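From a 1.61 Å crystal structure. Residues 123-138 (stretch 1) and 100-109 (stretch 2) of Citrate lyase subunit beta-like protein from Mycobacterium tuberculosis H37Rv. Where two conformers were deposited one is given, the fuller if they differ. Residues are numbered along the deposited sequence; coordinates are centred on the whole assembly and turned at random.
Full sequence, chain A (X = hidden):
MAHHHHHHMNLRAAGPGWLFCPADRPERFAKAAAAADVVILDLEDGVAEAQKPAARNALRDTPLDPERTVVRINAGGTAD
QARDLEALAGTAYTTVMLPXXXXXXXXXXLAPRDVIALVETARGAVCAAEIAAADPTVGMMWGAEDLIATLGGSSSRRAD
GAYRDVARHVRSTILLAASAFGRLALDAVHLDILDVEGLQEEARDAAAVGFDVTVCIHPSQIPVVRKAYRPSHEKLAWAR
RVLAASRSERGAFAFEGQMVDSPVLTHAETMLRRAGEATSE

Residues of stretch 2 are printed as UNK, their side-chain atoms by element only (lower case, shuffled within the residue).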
# COMPACT_ATOMS: atom_id res chain seq x y z
N ARG A 123 -12.92 -3.30 -3.76
CA ARG A 123 -12.66 -4.38 -4.70
C ARG A 123 -11.82 -3.90 -5.87
O ARG A 123 -10.93 -4.61 -6.35
CB ARG A 123 -13.98 -4.98 -5.22
CG ARG A 123 -13.77 -6.09 -6.25
CD ARG A 123 -13.13 -7.30 -5.59
NE ARG A 123 -14.08 -7.97 -4.71
CZ ARG A 123 -14.81 -9.02 -5.06
NH1 ARG A 123 -14.70 -9.55 -6.27
NH2 ARG A 123 -15.66 -9.55 -4.18
N GLY A 124 -12.08 -2.67 -6.34
CA GLY A 124 -11.28 -2.13 -7.43
C GLY A 124 -9.83 -1.92 -7.03
O GLY A 124 -8.92 -2.14 -7.82
N ALA A 125 -9.61 -1.48 -5.79
CA ALA A 125 -8.24 -1.28 -5.31
C ALA A 125 -7.50 -2.60 -5.21
O ALA A 125 -6.34 -2.71 -5.60
CB ALA A 125 -8.25 -0.55 -3.97
N VAL A 126 -8.18 -3.63 -4.67
CA VAL A 126 -7.58 -4.95 -4.53
C VAL A 126 -7.24 -5.55 -5.89
O VAL A 126 -6.26 -6.30 -6.03
CB VAL A 126 -8.53 -5.88 -3.74
CG1 VAL A 126 -8.09 -7.33 -3.81
CG2 VAL A 126 -8.65 -5.42 -2.31
N CYS A 127 -8.04 -5.23 -6.91
CA CYS A 127 -7.89 -5.77 -8.26
C CYS A 127 -7.23 -4.79 -9.22
O CYS A 127 -7.33 -4.99 -10.44
CB CYS A 127 -9.25 -6.19 -8.81
SG CYS A 127 -9.96 -7.58 -7.89
N ALA A 128 -6.55 -3.76 -8.71
CA ALA A 128 -6.07 -2.68 -9.58
C ALA A 128 -5.12 -3.19 -10.66
O ALA A 128 -5.17 -2.73 -11.81
CB ALA A 128 -5.41 -1.58 -8.74
N ALA A 129 -4.21 -4.10 -10.32
CA ALA A 129 -3.25 -4.59 -11.32
C ALA A 129 -3.96 -5.36 -12.43
O ALA A 129 -3.62 -5.23 -13.61
CB ALA A 129 -2.19 -5.48 -10.66
N GLU A 130 -4.94 -6.20 -12.07
CA GLU A 130 -5.67 -6.95 -13.09
C GLU A 130 -6.48 -6.01 -13.98
O GLU A 130 -6.60 -6.24 -15.19
CB GLU A 130 -6.58 -7.97 -12.41
CG GLU A 130 -5.83 -9.12 -11.67
CD GLU A 130 -4.95 -8.66 -10.48
OE1 GLU A 130 -5.24 -7.62 -9.82
OE2 GLU A 130 -3.96 -9.38 -10.20
N ILE A 131 -7.05 -4.96 -13.40
CA ILE A 131 -7.80 -3.98 -14.18
C ILE A 131 -6.87 -3.23 -15.14
O ILE A 131 -7.17 -3.05 -16.33
CB ILE A 131 -8.53 -3.02 -13.22
CG1 ILE A 131 -9.61 -3.79 -12.46
CG2 ILE A 131 -9.13 -1.87 -13.98
CD1 ILE A 131 -10.22 -2.99 -11.29
N ALA A 132 -5.71 -2.79 -14.63
CA ALA A 132 -4.77 -2.05 -15.48
C ALA A 132 -4.23 -2.91 -16.61
O ALA A 132 -3.96 -2.39 -17.71
CB ALA A 132 -3.62 -1.51 -14.63
N ALA A 133 -4.03 -4.20 -16.37
CA ALA A 133 -3.45 -5.08 -17.39
C ALA A 133 -4.44 -5.49 -18.47
O ALA A 133 -4.03 -6.00 -19.51
CB ALA A 133 -2.88 -6.33 -16.71
N ALA A 134 -5.74 -5.28 -18.23
CA ALA A 134 -6.76 -5.68 -19.20
C ALA A 134 -6.51 -5.01 -20.55
O ALA A 134 -6.17 -3.83 -20.61
CB ALA A 134 -8.15 -5.33 -18.68
N ASP A 135 -6.70 -5.77 -21.64
CA ASP A 135 -6.34 -5.25 -22.96
C ASP A 135 -7.02 -3.93 -23.34
O ASP A 135 -6.35 -3.10 -23.99
CB ASP A 135 -6.63 -6.32 -24.02
CG ASP A 135 -5.48 -7.31 -24.19
OD1 ASP A 135 -4.38 -7.10 -23.62
OD2 ASP A 135 -5.67 -8.32 -24.91
N PRO A 136 -8.29 -3.65 -22.99
CA PRO A 136 -8.87 -2.35 -23.36
C PRO A 136 -8.36 -1.17 -22.56
O PRO A 136 -8.61 -0.03 -22.97
CB PRO A 136 -10.38 -2.56 -23.12
CG PRO A 136 -10.56 -4.05 -23.20
CD PRO A 136 -9.34 -4.56 -22.50
N THR A 137 -7.68 -1.39 -21.43
CA THR A 137 -7.38 -0.28 -20.53
C THR A 137 -6.33 0.64 -21.15
O THR A 137 -5.29 0.18 -21.64
CB THR A 137 -6.87 -0.81 -19.19
OG1 THR A 137 -7.89 -1.61 -18.58
CG2 THR A 137 -6.50 0.35 -18.24
N VAL A 138 -6.63 1.94 -21.17
CA VAL A 138 -5.64 2.94 -21.55
C VAL A 138 -5.31 3.90 -20.42
O VAL A 138 -4.34 4.66 -20.55
CB VAL A 138 -6.09 3.74 -22.81
CG1 VAL A 138 -6.26 2.80 -24.00
CG2 VAL A 138 -7.38 4.54 -22.54
N UNK A 100 -16.61 2.84 -10.74
CA UNK A 100 -16.66 1.66 -9.87
C UNK A 100 -16.04 0.45 -10.57
O UNK A 100 -16.54 -0.67 -10.46
n UNK A 100 -20.35 5.80 -8.42
c UNK A 100 -18.67 2.32 -8.33
c UNK A 100 -18.10 1.35 -9.42
c UNK A 100 -19.17 3.64 -8.93
c UNK A 100 -19.66 4.60 -7.84
N UNK A 101 -14.95 0.68 -11.29
CA UNK A 101 -14.30 -0.42 -12.00
C UNK A 101 -13.77 -1.44 -10.99
O UNK A 101 -12.99 -1.08 -10.09
c UNK A 101 -13.18 0.10 -12.89
N UNK A 102 -14.17 -2.71 -11.12
CA UNK A 102 -13.85 -3.69 -10.10
C UNK A 102 -13.25 -4.99 -10.60
O UNK A 102 -12.87 -5.83 -9.77
c UNK A 102 -15.46 -2.84 -8.35
c UNK A 102 -16.66 -3.11 -7.47
o UNK A 102 -17.60 -3.78 -7.94
c UNK A 102 -15.09 -4.01 -9.25
o UNK A 102 -16.65 -2.64 -6.31
N UNK A 103 -13.12 -5.19 -11.92
CA UNK A 103 -12.51 -6.42 -12.41
C UNK A 103 -12.02 -6.21 -13.83
O UNK A 103 -12.51 -5.35 -14.56
o UNK A 103 -14.49 -7.42 -13.36
c UNK A 103 -13.49 -7.59 -12.37
N UNK A 104 -11.06 -7.05 -14.24
CA UNK A 104 -10.68 -7.08 -15.65
C UNK A 104 -11.88 -7.40 -16.52
O UNK A 104 -12.04 -6.84 -17.62
c UNK A 104 -9.56 -8.10 -15.87
N UNK A 105 -12.77 -8.29 -16.05
CA UNK A 105 -13.92 -8.67 -16.86
C UNK A 105 -14.83 -7.47 -17.15
O UNK A 105 -15.40 -7.38 -18.25
c UNK A 105 -14.70 -9.79 -16.17
N UNK A 106 -14.97 -6.54 -16.20
CA UNK A 106 -15.78 -5.35 -16.46
C UNK A 106 -15.16 -4.49 -17.55
O UNK A 106 -15.88 -3.87 -18.34
c UNK A 106 -15.97 -4.52 -15.18
c UNK A 106 -17.05 -5.06 -14.26
n UNK A 106 -18.35 -4.36 -12.33
c UNK A 106 -17.25 -4.15 -13.05
o UNK A 106 -16.44 -3.27 -12.79
N UNK A 107 -13.83 -4.43 -17.59
CA UNK A 107 -13.16 -3.67 -18.65
C UNK A 107 -13.29 -4.39 -19.98
O UNK A 107 -13.59 -3.78 -21.01
c UNK A 107 -11.58 -2.55 -17.02
c UNK A 107 -11.68 -3.42 -18.28
c UNK A 107 -10.95 -2.75 -19.44
N UNK A 108 -13.08 -5.71 -19.97
CA UNK A 108 -13.11 -6.48 -21.21
C UNK A 108 -14.49 -6.44 -21.85
O UNK A 108 -14.60 -6.43 -23.09
c UNK A 108 -11.13 -7.92 -20.62
c UNK A 108 -12.63 -7.92 -20.91
c UNK A 108 -10.64 -9.20 -19.97
c UNK A 108 -12.97 -8.88 -22.07
N UNK A 109 -15.56 -6.38 -21.05
CA UNK A 109 -16.87 -6.37 -21.69
C UNK A 109 -17.16 -5.06 -22.42
O UNK A 109 -18.19 -4.97 -23.10
o UNK A 109 -19.86 -7.17 -18.83
o UNK A 109 -19.47 -5.41 -17.58
c UNK A 109 -18.16 -5.69 -19.56
c UNK A 109 -19.25 -6.12 -18.59
c UNK A 109 -17.97 -6.68 -20.68
O HOH W 1 -13.37 -8.29 -8.81

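Position 100 carries four carbons in a row ending in a nitrogen, an unbranched chain that leads away from stretch 1 and touches nothing there. It is Lys100, its amine hydrogen-bonded elsewhere in the structure.

Position 101 has one side-chain carbon; its backbone meets Gly124 and Ile131. This is Ala101. Its O lies 3.3 Å from Gly124 CA, a CA-H...O contact, and 3.6 Å from Ile131 CD1. A CB on Gly124 would sit 2.5 Å from Ala101 O, a clash, so this close approach depends on glycine.

Position 102 shows three carbons, the third carrying two oxygens, packed against Arg123 and Gly124: Glu102. Its CG lies 3.9 Å from Gly124 N, and its OE1 is 3.7 Å from Arg123 CB. The polar link is indirect, through a water that donates to Glu102 O (2.7 Å) and accepts from Arg123 NH1 (3.1 Å).

Position 103 has one carbon and one oxygen, pointing away from stretch 1. This is Ser103, the N-cap of the following helix. Ser103 C lies 3.7 Å from Ile131 CG1.

Position 104 bears a single carbon, its CB 3.6 Å from Glu130 O and 4.2 Å from Ala134 CB. Ala104 opens the helix with little bulk.

Position 105 also has one carbon, directed away and exposed: Ala105.

Position 106 has three carbons, the last holding one oxygen and one nitrogen, an amide. The extended side chain of Gln106 accepts from Glu102 N through OE1 (2.9 Å), while Gln106 N donates to Ser103 OG (3.0 Å), the capping bond.

Position 107 has three carbons, forked at the first, pointing toward stretch 1; one branch packs against Thr137, Pro136 and Ala134, the other against Ile131. In Val107, CG1 reaches Thr137 OG1 at 3.4 Å, Pro136 CB at 3.7 Å and Ala134 CB at 3.9 Å; CG2 meets Ile131 CG2 at 4.0 Å.

Position 108 has four carbons, forked, one arm two carbons long, near Pro136. Ile108 is exposed, yet its CG1 lies 4.2 Å from Pro136 CD.

Position 109 has three carbons ending in two oxygens, directed away: Glu109, free of stretch 1.

No direct hydrogen bond crosses the contact, which buries 524 Å². Helices 128-133 and 104-108 run at 21°, axes 8.5 Å apart. The rule has two parts: apolar side chains pack at 104, 107 and 108, while Gly124 and Ile131 sit against the backbone of 101-104, with one water bridge. Some polar groups bond within their own stretch, as Ser103, Gln106 and Thr137 do (Thr137 OG1 to Ile131 O, 2.8 Å); others bond elsewhere.

Stretch 2 (100-109) KAESAAQVIE
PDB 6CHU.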